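Side-chain contacts in prolyl oligopeptidase (PDB 1YR2), which probably hydrolyses oligopeptides on the carboxyl side of proline, and more slowly of alanine, as a serine peptidase of family S9A: residues 221-226 with 273-278; 555-558 with 562-565; 44-49 with 71-76; 382-387 with 528-533; 86-91 with 713-718. All blocks are in the same frame, centred on the assembly; numbering follows the deposited sequence.

Interaction 1: 221-226 with 273-278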
# COMPACT_ATOMS: atom_id res chain seq x y z
N ALA A 221 -32.47 6.93 13.53
CA ALA A 221 -31.86 8.25 13.47
C ALA A 221 -30.39 8.08 13.11
O ALA A 221 -29.77 7.07 13.48
CB ALA A 221 -32.00 9.00 14.79
N LEU A 222 -29.84 9.09 12.46
CA LEU A 222 -28.50 9.06 11.89
C LEU A 222 -27.77 10.36 12.20
O LEU A 222 -28.30 11.44 11.93
CB LEU A 222 -28.60 8.91 10.37
CG LEU A 222 -27.24 8.63 9.71
CD1 LEU A 222 -26.87 7.17 9.75
CD2 LEU A 222 -27.18 9.12 8.30
N LEU A 223 -26.58 10.25 12.78
CA LEU A 223 -25.67 11.38 12.95
C LEU A 223 -24.77 11.54 11.73
O LEU A 223 -24.24 10.56 11.19
CB LEU A 223 -24.75 11.16 14.15
CG LEU A 223 -25.39 11.19 15.52
CD1 LEU A 223 -24.48 10.52 16.54
CD2 LEU A 223 -25.67 12.59 15.95
N TYR A 224 -24.58 12.79 11.33
CA TYR A 224 -23.80 13.12 10.15
C TYR A 224 -23.22 14.53 10.32
O TYR A 224 -23.62 15.29 11.20
CB TYR A 224 -24.68 13.04 8.89
CG TYR A 224 -25.77 14.10 8.78
CD1 TYR A 224 -26.99 13.97 9.46
CD2 TYR A 224 -25.58 15.24 8.01
CE1 TYR A 224 -27.95 14.94 9.37
CE2 TYR A 224 -26.54 16.24 7.95
CZ TYR A 224 -27.75 16.06 8.59
OH TYR A 224 -28.72 17.03 8.47
N SER A 225 -22.26 14.86 9.48
CA SER A 225 -21.67 16.18 9.47
C SER A 225 -21.97 16.88 8.16
O SER A 225 -22.06 16.25 7.11
CB SER A 225 -20.16 16.08 9.68
OG SER A 225 -19.88 15.40 10.91
N ARG A 226 -22.19 18.19 8.25
CA ARG A 226 -22.56 19.01 7.12
C ARG A 226 -22.01 20.44 7.28
O ARG A 226 -21.51 20.81 8.33
CB ARG A 226 -24.06 19.08 6.96
CG ARG A 226 -24.83 19.72 8.13
CD ARG A 226 -26.28 20.10 7.75
NE ARG A 226 -26.22 21.25 6.87
CZ ARG A 226 -27.25 21.78 6.21
NH1 ARG A 226 -28.47 21.29 6.39
NH2 ARG A 226 -27.04 22.82 5.39
N ALA A 273 -18.63 12.13 13.75
CA ALA A 273 -19.35 11.52 14.86
C ALA A 273 -19.45 10.00 14.69
O ALA A 273 -19.72 9.54 13.59
CB ALA A 273 -20.76 12.10 14.94
N SER A 274 -19.26 9.28 15.77
CA SER A 274 -19.44 7.84 15.85
C SER A 274 -20.31 7.55 17.05
O SER A 274 -20.51 8.43 17.88
CB SER A 274 -18.10 7.11 16.05
OG SER A 274 -17.24 7.44 15.00
N VAL A 275 -20.83 6.32 17.12
CA VAL A 275 -21.67 5.85 18.23
C VAL A 275 -21.13 4.50 18.58
O VAL A 275 -20.80 3.68 17.71
CB VAL A 275 -23.18 5.78 17.86
CG1 VAL A 275 -24.00 5.41 19.03
CG2 VAL A 275 -23.70 7.12 17.33
N SER A 276 -21.01 4.27 19.86
CA SER A 276 -20.60 2.96 20.32
C SER A 276 -21.62 1.89 19.88
O SER A 276 -22.80 2.19 19.64
CB SER A 276 -20.33 2.94 21.84
OG SER A 276 -21.47 3.29 22.60
N SER A 277 -21.14 0.65 19.73
CA SER A 277 -21.95 -0.41 19.15
C SER A 277 -23.22 -0.76 19.94
O SER A 277 -24.19 -1.18 19.33
CB SER A 277 -21.09 -1.68 18.90
OG SER A 277 -20.39 -2.05 20.09
N ASP A 278 -23.23 -0.53 21.26
CA ASP A 278 -24.41 -0.77 22.06
C ASP A 278 -25.25 0.49 22.21
O ASP A 278 -26.21 0.52 22.94
CB ASP A 278 -24.02 -1.37 23.43
CG ASP A 278 -23.08 -0.49 24.25
OD1 ASP A 278 -22.74 0.65 23.81
OD2 ASP A 278 -22.67 -0.89 25.38
O HOH W 1 -21.43 10.59 11.55
O HOH W 2 -19.69 12.61 11.09
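Leu223 meets Ala273 and Val275 where two neighbouring four-stranded blades of the beta-propeller face each other, strand 221-226 in one and strand 270-275 in the next. The seam illustrates how blades are joined: backbone bonds tie each strand into its own sheet (Leu222 with His248 and Tyr224 with Trp246, Ser274 with Val283), Leu223 O and the amide and carbonyl of Ala273 turn to water, and what crosses is apolar contact, bound water and one direct bond from a serine hydroxyl.

Along strand 221-226, Leu223 is the residue that reaches over. Its CB lies 4.2 Å from Ala273 CB. The branch beyond does the closer work: with CG beside the backbone N (chi1 -68°), CD1 is carried to 3.6 Å from Val275 CG2, and the two side chains cross at about a right angle. On the valine it is the methyl beside the backbone N that is used, CG1 being anti to that nitrogen. The carbonyl of Leu223 is served by a water, which donates one hydrogen to Leu223 O at 2.8 Å and the other to Ala273 O at 2.9 Å, so two acceptors share a donor.

Tyr224 points away from the seam and touches Leu206 and Val209 of strand 204-210, in the sheet on the other side, and its hydroxyl bonds Asp257 and Gln254. Ser225 returns to the seam. Its hydroxyl bonds the carbonyl of His271 and also takes a hydrogen from a second water, 2.8 Å from Ser225 OG; that water in turn accepts from Ala273 N at 2.9 Å.

Interaction 2: 555-558 with 562-565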
# COMPACT_ATOMS: atom_id res chain seq x y z
N GLY A 555 21.78 -9.39 -2.09
CA GLY A 555 22.17 -10.15 -3.27
C GLY A 555 23.22 -11.22 -2.97
O GLY A 555 23.08 -12.39 -3.33
N GLU A 556 24.22 -10.85 -2.18
CA GLU A 556 25.24 -11.79 -1.76
C GLU A 556 24.67 -12.95 -0.94
O GLU A 556 25.10 -14.09 -1.09
CB GLU A 556 26.36 -11.06 -1.00
CG GLU A 556 27.16 -10.17 -1.92
CD GLU A 556 28.24 -9.38 -1.24
OE1 GLU A 556 28.02 -8.86 -0.10
OE2 GLU A 556 29.32 -9.28 -1.84
N TRP A 557 23.73 -12.64 -0.06
CA TRP A 557 23.14 -13.58 0.87
C TRP A 557 22.37 -14.62 0.09
O TRP A 557 22.44 -15.81 0.38
CB TRP A 557 22.20 -12.88 1.87
CG TRP A 557 21.77 -13.75 2.96
CD1 TRP A 557 22.36 -13.90 4.18
CD2 TRP A 557 20.69 -14.68 2.93
NE1 TRP A 557 21.68 -14.83 4.92
CE2 TRP A 557 20.65 -15.33 4.17
CE3 TRP A 557 19.72 -15.03 1.96
CZ2 TRP A 557 19.70 -16.32 4.48
CZ3 TRP A 557 18.77 -16.00 2.27
CH2 TRP A 557 18.80 -16.67 3.50
N LEU A 558 21.63 -14.18 -0.91
CA LEU A 558 20.77 -15.07 -1.67
C LEU A 558 21.61 -16.10 -2.44
O LEU A 558 21.22 -17.24 -2.59
CB LEU A 558 19.92 -14.27 -2.62
CG LEU A 558 18.82 -13.33 -2.09
CD1 LEU A 558 18.30 -12.31 -3.17
CD2 LEU A 558 17.69 -14.16 -1.53
N GLY A 562 22.03 -20.34 -1.21
CA GLY A 562 21.37 -21.29 -2.09
C GLY A 562 20.00 -20.95 -2.63
O GLY A 562 19.32 -21.84 -3.21
N VAL A 563 19.55 -19.70 -2.47
CA VAL A 563 18.30 -19.26 -3.10
C VAL A 563 18.44 -19.00 -4.59
O VAL A 563 17.52 -19.27 -5.35
CB VAL A 563 17.75 -17.98 -2.46
CG1 VAL A 563 16.45 -17.54 -3.09
CG2 VAL A 563 17.56 -18.20 -0.97
N THR A 564 19.62 -18.52 -5.00
CA THR A 564 19.88 -18.01 -6.35
C THR A 564 21.22 -18.49 -6.90
O THR A 564 22.20 -18.46 -6.18
CB THR A 564 19.94 -16.47 -6.26
OG1 THR A 564 18.74 -16.02 -5.62
CG2 THR A 564 19.95 -15.80 -7.66
N PRO A 565 21.28 -18.88 -8.16
CA PRO A 565 22.58 -19.20 -8.77
C PRO A 565 23.47 -17.98 -8.84
O PRO A 565 22.98 -16.84 -8.87
CB PRO A 565 22.23 -19.70 -10.18
CG PRO A 565 20.78 -20.01 -10.17
CD PRO A 565 20.17 -19.13 -9.09
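Leu558 and Val563 meet across the turn that ends helix 544-560, and two kinds of interaction hold the chain there as it doubles back.

The polar part is a single acceptor with two donors. Leu558 O, in the last turns of the helix, receives Thr564 N at 3.2 Å; the amide stands above the carbonyl plane, about 50° out of it, and the N-H is bent to 141°. Val563 N lies nearer to Leu558 O, at 3.0 Å, but its angle is poorer and the bond weak. Gly562, with its positive phi, turns the backbone so that these consecutive amides face the helix.

The apolar part is centred on Val563. Leu558 CD2 sits 3.9 Å from Val563 CG1, and on the other branch Val563 CG2 approaches Trp557 CZ3 obliquely at 4.1 Å. The indole reaches this methyl because its CG is anti to the backbone N (chi1 -170°). Both helix side chains also lean on Met476 of strand 473-481, so the turn is packed against the sheet of the alpha/beta-hydrolase domain. Thr564 OG1 lies 3.7 Å from Leu558 CB, but its bond is made with Thr490.

A carbonyl in the last turn lies at the end of the helix where partial negative charge gathers, and would probably be a good acceptor; two imperfect donors, sheltered by buried aliphatic groups, probably satisfy it.

Interaction 3: 44-49 with 71-76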
# COMPACT_ATOMS: atom_id res chain seq x y z
N PRO A 44 24.80 11.60 -29.71
CA PRO A 44 25.81 12.65 -29.89
C PRO A 44 26.15 13.40 -28.58
O PRO A 44 25.27 13.61 -27.75
CB PRO A 44 25.15 13.62 -30.89
CG PRO A 44 24.14 12.74 -31.65
CD PRO A 44 23.66 11.78 -30.63
N GLN A 45 27.41 13.75 -28.40
CA GLN A 45 27.85 14.47 -27.22
C GLN A 45 28.04 15.93 -27.55
O GLN A 45 28.54 16.26 -28.61
CB GLN A 45 29.17 13.90 -26.74
CG GLN A 45 29.00 12.51 -26.27
CD GLN A 45 30.29 11.90 -25.77
OE1 GLN A 45 31.00 12.50 -24.97
NE2 GLN A 45 30.59 10.70 -26.24
N VAL A 46 27.60 16.81 -26.66
CA VAL A 46 27.95 18.21 -26.70
C VAL A 46 28.90 18.36 -25.52
O VAL A 46 28.47 18.37 -24.37
CB VAL A 46 26.69 19.12 -26.53
CG1 VAL A 46 27.09 20.61 -26.46
CG2 VAL A 46 25.66 18.88 -27.68
N PRO A 47 30.21 18.41 -25.78
CA PRO A 47 31.19 18.42 -24.70
C PRO A 47 30.92 19.55 -23.69
O PRO A 47 30.59 20.67 -24.09
CB PRO A 47 32.52 18.63 -25.44
CG PRO A 47 32.29 18.02 -26.76
CD PRO A 47 30.85 18.35 -27.11
N LEU A 48 30.97 19.24 -22.42
CA LEU A 48 30.69 20.20 -21.37
C LEU A 48 31.33 19.69 -20.09
O LEU A 48 30.95 18.66 -19.58
CB LEU A 48 29.17 20.36 -21.16
CG LEU A 48 28.75 21.20 -19.96
CD1 LEU A 48 29.25 22.66 -20.11
CD2 LEU A 48 27.24 21.13 -19.73
N VAL A 49 32.28 20.45 -19.57
CA VAL A 49 32.92 20.14 -18.30
C VAL A 49 32.86 21.40 -17.45
O VAL A 49 33.37 22.43 -17.86
CB VAL A 49 34.39 19.67 -18.48
CG1 VAL A 49 35.02 19.38 -17.13
CG2 VAL A 49 34.45 18.41 -19.33
N ASP A 71 11.46 19.69 -28.38
CA ASP A 71 12.85 19.63 -28.79
C ASP A 71 13.01 18.48 -29.79
O ASP A 71 12.92 17.32 -29.44
CB ASP A 71 13.79 19.45 -27.60
CG ASP A 71 15.26 19.60 -27.98
OD1 ASP A 71 15.82 18.65 -28.55
OD2 ASP A 71 15.92 20.62 -27.79
N ALA A 72 13.23 18.86 -31.05
CA ALA A 72 13.44 17.91 -32.15
C ALA A 72 14.59 16.93 -31.90
O ALA A 72 14.49 15.77 -32.27
CB ALA A 72 13.70 18.67 -33.44
N LYS A 73 15.68 17.39 -31.30
CA LYS A 73 16.85 16.54 -31.09
C LYS A 73 16.46 15.40 -30.13
O LYS A 73 16.70 14.25 -30.43
CB LYS A 73 18.07 17.32 -30.56
CG LYS A 73 19.36 17.16 -31.41
CD LYS A 73 20.62 17.92 -30.79
CE LYS A 73 21.98 17.08 -30.84
NZ LYS A 73 22.65 16.85 -29.49
N VAL A 74 15.81 15.74 -29.03
CA VAL A 74 15.37 14.73 -28.03
C VAL A 74 14.31 13.80 -28.66
O VAL A 74 14.36 12.58 -28.52
CB VAL A 74 14.84 15.40 -26.73
CG1 VAL A 74 14.29 14.39 -25.76
CG2 VAL A 74 15.95 16.20 -26.04
N ALA A 75 13.38 14.37 -29.41
CA ALA A 75 12.33 13.59 -30.04
C ALA A 75 12.95 12.56 -30.97
O ALA A 75 12.51 11.44 -31.00
CB ALA A 75 11.36 14.49 -30.81
N ALA A 76 13.98 12.94 -31.70
CA ALA A 76 14.62 12.05 -32.68
C ALA A 76 15.34 10.91 -31.95
O ALA A 76 15.28 9.76 -32.36
CB ALA A 76 15.62 12.82 -33.56
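Lys73 brings its ammonium group up to Pro44 and Val46 beside a flat group that both sides use, the indole of Trp63. The lysine makes a cation-pi interaction with that ring, while the indole N-H is given to the carbonyl of Pro44. One tryptophan thus joins the extended chain before strand 49-52 to the start of helix 72-89. The other flat group is the carboxylate of Asp71, the N-cap of the helix. Its OD1 accepts from Val74 N at 2.9 Å, through the anti lone pair and with a nearly straight N-H (162°), and this capping bond fixes the first turn from which Lys73 projects.

Across the contact itself only the tip of the lysine touches. NZ stands 4.1 Å from Val46 CG2, the methyl beside the valine's backbone N, and 4.3 Å from Pro44 CB, so the ammonium lies against two aliphatic surfaces. The lysine chain reaches them bent at its outer torsions, with chi3 at 137° and chi4 at -122°. Such values, far from staggered, hint at a loosely held side chain on an exposed surface.

Both segments also lean on helix 664-675 of the hydrolase domain, Gln45 on Thr675 and Val74 on Phe667, which places this N-terminal stretch on the flank of the catalytic domain, as in other prolyl oligopeptidases.

Chemically, a lysine charge is here met by an aromatic pi system and bordered by hydrocarbon. The charge is thus probably balanced by the indole and by solvent, the hydrocarbon adding contact but no counter-charge.

Interaction 4: 382-387 with 528-533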
# COMPACT_ATOMS: atom_id res chain seq x y z
N HIS A 382 5.39 -5.84 13.08
CA HIS A 382 6.40 -6.64 13.74
C HIS A 382 7.41 -7.20 12.71
O HIS A 382 7.09 -8.07 11.94
CB HIS A 382 5.69 -7.80 14.45
CG HIS A 382 6.59 -8.61 15.33
ND1 HIS A 382 7.09 -8.12 16.52
CD2 HIS A 382 7.08 -9.87 15.21
CE1 HIS A 382 7.86 -9.04 17.09
NE2 HIS A 382 7.88 -10.11 16.31
N ASP A 383 8.62 -6.68 12.74
CA ASP A 383 9.65 -7.01 11.73
C ASP A 383 9.10 -6.98 10.29
O ASP A 383 9.20 -7.95 9.53
CB ASP A 383 10.33 -8.33 12.05
CG ASP A 383 11.12 -8.30 13.36
OD1 ASP A 383 11.97 -7.41 13.59
OD2 ASP A 383 10.96 -9.18 14.21
N ALA A 384 8.54 -5.84 9.94
CA ALA A 384 8.11 -5.52 8.57
C ALA A 384 6.95 -6.33 8.01
O ALA A 384 6.79 -6.39 6.83
CB ALA A 384 9.32 -5.59 7.63
N LYS A 385 6.11 -6.89 8.88
CA LYS A 385 4.94 -7.66 8.49
C LYS A 385 3.95 -7.53 9.66
O LYS A 385 4.28 -7.00 10.71
CB LYS A 385 5.33 -9.14 8.24
CG LYS A 385 5.80 -9.79 9.60
CD LYS A 385 6.29 -11.16 9.52
CE LYS A 385 6.83 -11.57 10.93
NZ LYS A 385 8.03 -10.70 11.16
N SER A 386 2.74 -8.00 9.48
CA SER A 386 1.71 -7.86 10.49
C SER A 386 1.83 -8.93 11.58
O SER A 386 2.11 -10.08 11.31
CB SER A 386 0.31 -7.86 9.87
OG SER A 386 0.04 -6.66 9.15
N GLN A 387 1.62 -8.52 12.83
CA GLN A 387 1.31 -9.41 13.93
C GLN A 387 0.05 -8.85 14.59
O GLN A 387 0.06 -7.68 15.01
CB GLN A 387 2.44 -9.41 14.96
CG GLN A 387 2.14 -10.32 16.13
CD GLN A 387 3.30 -10.47 17.01
OE1 GLN A 387 3.70 -9.52 17.67
NE2 GLN A 387 3.85 -11.69 17.07
N GLY A 528 14.13 3.06 4.56
CA GLY A 528 12.69 2.81 4.67
C GLY A 528 12.19 3.13 6.08
O GLY A 528 12.95 3.59 6.98
N GLY A 529 10.89 2.88 6.30
CA GLY A 529 10.25 3.18 7.58
C GLY A 529 9.96 1.93 8.39
O GLY A 529 9.20 2.00 9.33
N GLU A 530 10.53 0.78 8.02
CA GLU A 530 10.15 -0.48 8.64
C GLU A 530 10.43 -0.50 10.15
O GLU A 530 9.68 -1.09 10.89
CB GLU A 530 10.78 -1.70 7.89
CG GLU A 530 10.25 -1.84 6.47
CD GLU A 530 11.14 -1.20 5.42
OE1 GLU A 530 11.93 -0.29 5.78
OE2 GLU A 530 11.01 -1.54 4.20
N TYR A 531 11.50 0.16 10.60
CA TYR A 531 11.81 0.23 12.02
C TYR A 531 11.84 1.71 12.42
O TYR A 531 12.68 2.16 13.18
CB TYR A 531 13.14 -0.45 12.30
CG TYR A 531 13.12 -1.95 12.12
CD1 TYR A 531 12.49 -2.78 13.07
CD2 TYR A 531 13.79 -2.56 11.07
CE1 TYR A 531 12.52 -4.16 12.93
CE2 TYR A 531 13.80 -3.92 10.93
CZ TYR A 531 13.16 -4.72 11.85
OH TYR A 531 13.22 -6.08 11.72
N GLY A 532 10.93 2.46 11.82
CA GLY A 532 10.71 3.83 12.23
C GLY A 532 11.76 4.85 11.81
O GLY A 532 12.51 4.69 10.85
N ASP A 533 11.79 5.95 12.55
CA ASP A 533 12.57 7.08 12.09
C ASP A 533 14.08 6.76 12.10
O ASP A 533 14.80 7.27 11.24
CB ASP A 533 12.34 8.33 12.92
CG ASP A 533 10.98 8.95 12.72
OD1 ASP A 533 10.27 8.65 11.75
OD2 ASP A 533 10.55 9.80 13.56
O HOH W 3 8.91 -3.54 11.76
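Tyr531 points its hydroxyl at the carboxylate of Asp383, and the OH donates to OD1 at 2.6 Å. The oxygen is met on its anti side, 22° out of the carboxylate plane. Carboxylate and ring planes stand 67° apart, with Asp383 OD1 at the ring's edge, 3.4 Å from Tyr531 CE1. With a phenylalanine in place of Tyr531, Asp383 OD1 would probably lose this short bond and the two loops their direct polar tie.

Next to it, Ala384 CB packs on Glu530 CG at 4.0 Å. The glutamate bends at chi2 (95°), which takes its carboxylate off to Asn524 and the amide of Leu502. A water accepts from Ala384 N and sits 2.7 Å from Glu530 O, to which it donates.

The contact spans two domains: Asp383 and Ala384 form the tight turn of a beta-hairpin in a propeller blade, both with positive phi, and Tyr531 and Glu530 precede helix 532-537 of the alpha/beta-hydrolase domain. The hairpin is closed by His382 N bonding Lys385 O, and Lys385 NZ folds back onto His382 O at 2.9 Å. Asp383 OD2 lies over one face of the His382 ring, and Gln387 OE1 over the opposite face.

Interaction 5: 86-91 with 713-718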
# COMPACT_ATOMS: atom_id res chain seq x y z
N ALA A 86 12.28 -1.88 -28.97
CA ALA A 86 11.08 -2.67 -29.27
C ALA A 86 11.42 -3.85 -30.19
O ALA A 86 10.93 -4.96 -29.99
CB ALA A 86 10.01 -1.81 -29.86
N ALA A 87 12.30 -3.61 -31.16
CA ALA A 87 12.83 -4.62 -32.07
C ALA A 87 13.58 -5.74 -31.36
O ALA A 87 13.49 -6.89 -31.77
CB ALA A 87 13.75 -3.98 -33.14
N TYR A 88 14.34 -5.40 -30.31
CA TYR A 88 15.03 -6.41 -29.52
C TYR A 88 14.02 -7.22 -28.67
O TYR A 88 14.10 -8.44 -28.63
CB TYR A 88 16.07 -5.76 -28.62
CG TYR A 88 16.83 -6.76 -27.79
CD1 TYR A 88 17.97 -7.40 -28.30
CD2 TYR A 88 16.41 -7.09 -26.51
CE1 TYR A 88 18.65 -8.34 -27.54
CE2 TYR A 88 17.07 -8.05 -25.77
CZ TYR A 88 18.17 -8.67 -26.27
OH TYR A 88 18.82 -9.62 -25.52
N LEU A 89 13.12 -6.53 -27.98
CA LEU A 89 12.25 -7.18 -27.01
C LEU A 89 11.26 -8.15 -27.67
O LEU A 89 10.91 -9.16 -27.05
CB LEU A 89 11.50 -6.15 -26.16
CG LEU A 89 12.34 -5.31 -25.22
CD1 LEU A 89 11.50 -4.21 -24.51
CD2 LEU A 89 13.14 -6.17 -24.18
N LYS A 90 10.86 -7.84 -28.91
CA LYS A 90 9.92 -8.65 -29.70
C LYS A 90 10.52 -10.02 -30.03
O LYS A 90 9.79 -10.96 -30.33
CB LYS A 90 9.53 -7.93 -31.03
CG LYS A 90 8.03 -8.06 -31.43
CD LYS A 90 7.57 -7.00 -32.52
CE LYS A 90 7.37 -5.58 -31.89
NZ LYS A 90 7.67 -4.40 -32.82
N GLN A 91 11.85 -10.11 -29.97
CA GLN A 91 12.60 -11.34 -30.23
C GLN A 91 12.69 -12.30 -29.01
O GLN A 91 13.09 -13.44 -29.15
CB GLN A 91 14.03 -10.95 -30.62
CG GLN A 91 14.56 -11.39 -31.94
CD GLN A 91 15.74 -10.52 -32.39
OE1 GLN A 91 16.87 -11.01 -32.53
NE2 GLN A 91 15.49 -9.23 -32.59
N LEU A 713 14.60 -9.83 -18.08
CA LEU A 713 15.23 -10.39 -16.87
C LEU A 713 15.30 -11.93 -16.89
O LEU A 713 16.30 -12.52 -16.45
CB LEU A 713 14.50 -9.92 -15.60
CG LEU A 713 14.39 -8.40 -15.42
CD1 LEU A 713 13.67 -8.05 -14.09
CD2 LEU A 713 15.78 -7.73 -15.47
N ALA A 714 14.23 -12.59 -17.34
CA ALA A 714 14.24 -14.06 -17.46
C ALA A 714 15.30 -14.57 -18.42
O ALA A 714 15.96 -15.54 -18.16
CB ALA A 714 12.89 -14.56 -17.96
N HIS A 715 15.41 -13.91 -19.56
CA HIS A 715 16.36 -14.32 -20.61
C HIS A 715 17.78 -14.31 -20.04
O HIS A 715 18.52 -15.28 -20.16
CB HIS A 715 16.25 -13.36 -21.78
CG HIS A 715 17.10 -13.75 -22.94
ND1 HIS A 715 16.82 -14.86 -23.71
CD2 HIS A 715 18.22 -13.19 -23.46
CE1 HIS A 715 17.74 -14.97 -24.67
NE2 HIS A 715 18.59 -13.97 -24.55
N PHE A 716 18.11 -13.25 -19.28
CA PHE A 716 19.47 -13.06 -18.80
C PHE A 716 19.76 -13.75 -17.46
O PHE A 716 20.92 -13.83 -17.05
CB PHE A 716 19.82 -11.56 -18.80
CG PHE A 716 20.07 -11.06 -20.17
CD1 PHE A 716 21.24 -11.44 -20.84
CD2 PHE A 716 19.12 -10.29 -20.84
CE1 PHE A 716 21.44 -11.07 -22.18
CE2 PHE A 716 19.34 -9.89 -22.16
CZ PHE A 716 20.49 -10.28 -22.83
N THR A 717 18.73 -14.28 -16.78
CA THR A 717 18.96 -15.10 -15.61
C THR A 717 18.76 -16.60 -15.82
O THR A 717 18.90 -17.37 -14.87
CB THR A 717 18.07 -14.68 -14.44
OG1 THR A 717 16.68 -14.74 -14.80
CG2 THR A 717 18.34 -13.25 -13.99
N GLY A 718 18.38 -17.01 -17.02
CA GLY A 718 18.17 -18.43 -17.28
C GLY A 718 16.83 -18.97 -16.83
O GLY A 718 16.68 -20.17 -16.66
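Tyr88 and Phe716 sit near the C-terminal ends of helices 72-89 and 699-717, their CA atoms 13.4 Å apart, so the gap is bridged by side chains alone. Helix 699-717 finishes in a Schellman motif at Gly718, whose phi of 82° is easily taken up by a residue without a side chain; just before it, Thr717 OG1 bonds Leu713 O, one turn back, at 2.8 Å.

The two aromatic side chains come from opposite directions. A chi1 of -179° swings the phenol away from the backbone N and stretches it toward the other helix. Its oxygen arrives at the rim of the phenyl ring, near the ring plane, with Tyr88 OH 3.2 Å from Phe716 CZ and 3.4 Å from Phe716 CE2. The rings do not stack: the phenol oxygen faces the C-H edge of the phenylalanine, which is probably weakly favourable.

His715 lies alongside. Its CD2 stands 3.7 Å above one face of the Phe716 ring, toward the rim, while Phe716 CE2 is in plane at the imidazole's edge. The same His715 CD2 comes to 4.2 Å from Tyr88 OH, and His715 ND1 is bonded to Glu94. Phe712, one turn earlier, meets both Tyr88 and Phe716, and Pro682 touches both as well.

This small aromatic cluster joins the N-terminal helix to the last long helix of the alpha/beta-hydrolase domain, an arrangement in keeping with the prolyl oligopeptidase fold, in which residues ahead of the propeller pack on the catalytic domain.

The five contacts sample both halves of a two-domain peptidase. Interaction 1 joins neighbouring propeller blades and lies far from the others, its centre 54 to 62 Å from those of interactions 2, 3 and 5. Interaction 4, where propeller and hydrolase domains meet, lies between, 34 Å from interaction 1 and 23 Å from interaction 2, centre to centre. Interactions 3 and 5 use the two ends of helix 72-89, and interactions 2 and 5 come within about 6 Å at their nearest atoms. Along the chain, interaction 3 closes first; interactions 1, 4 and 2 follow, all inside the loop of 621 residues closed by interaction 5, which brings regions near the two chain ends together on the catalytic domain.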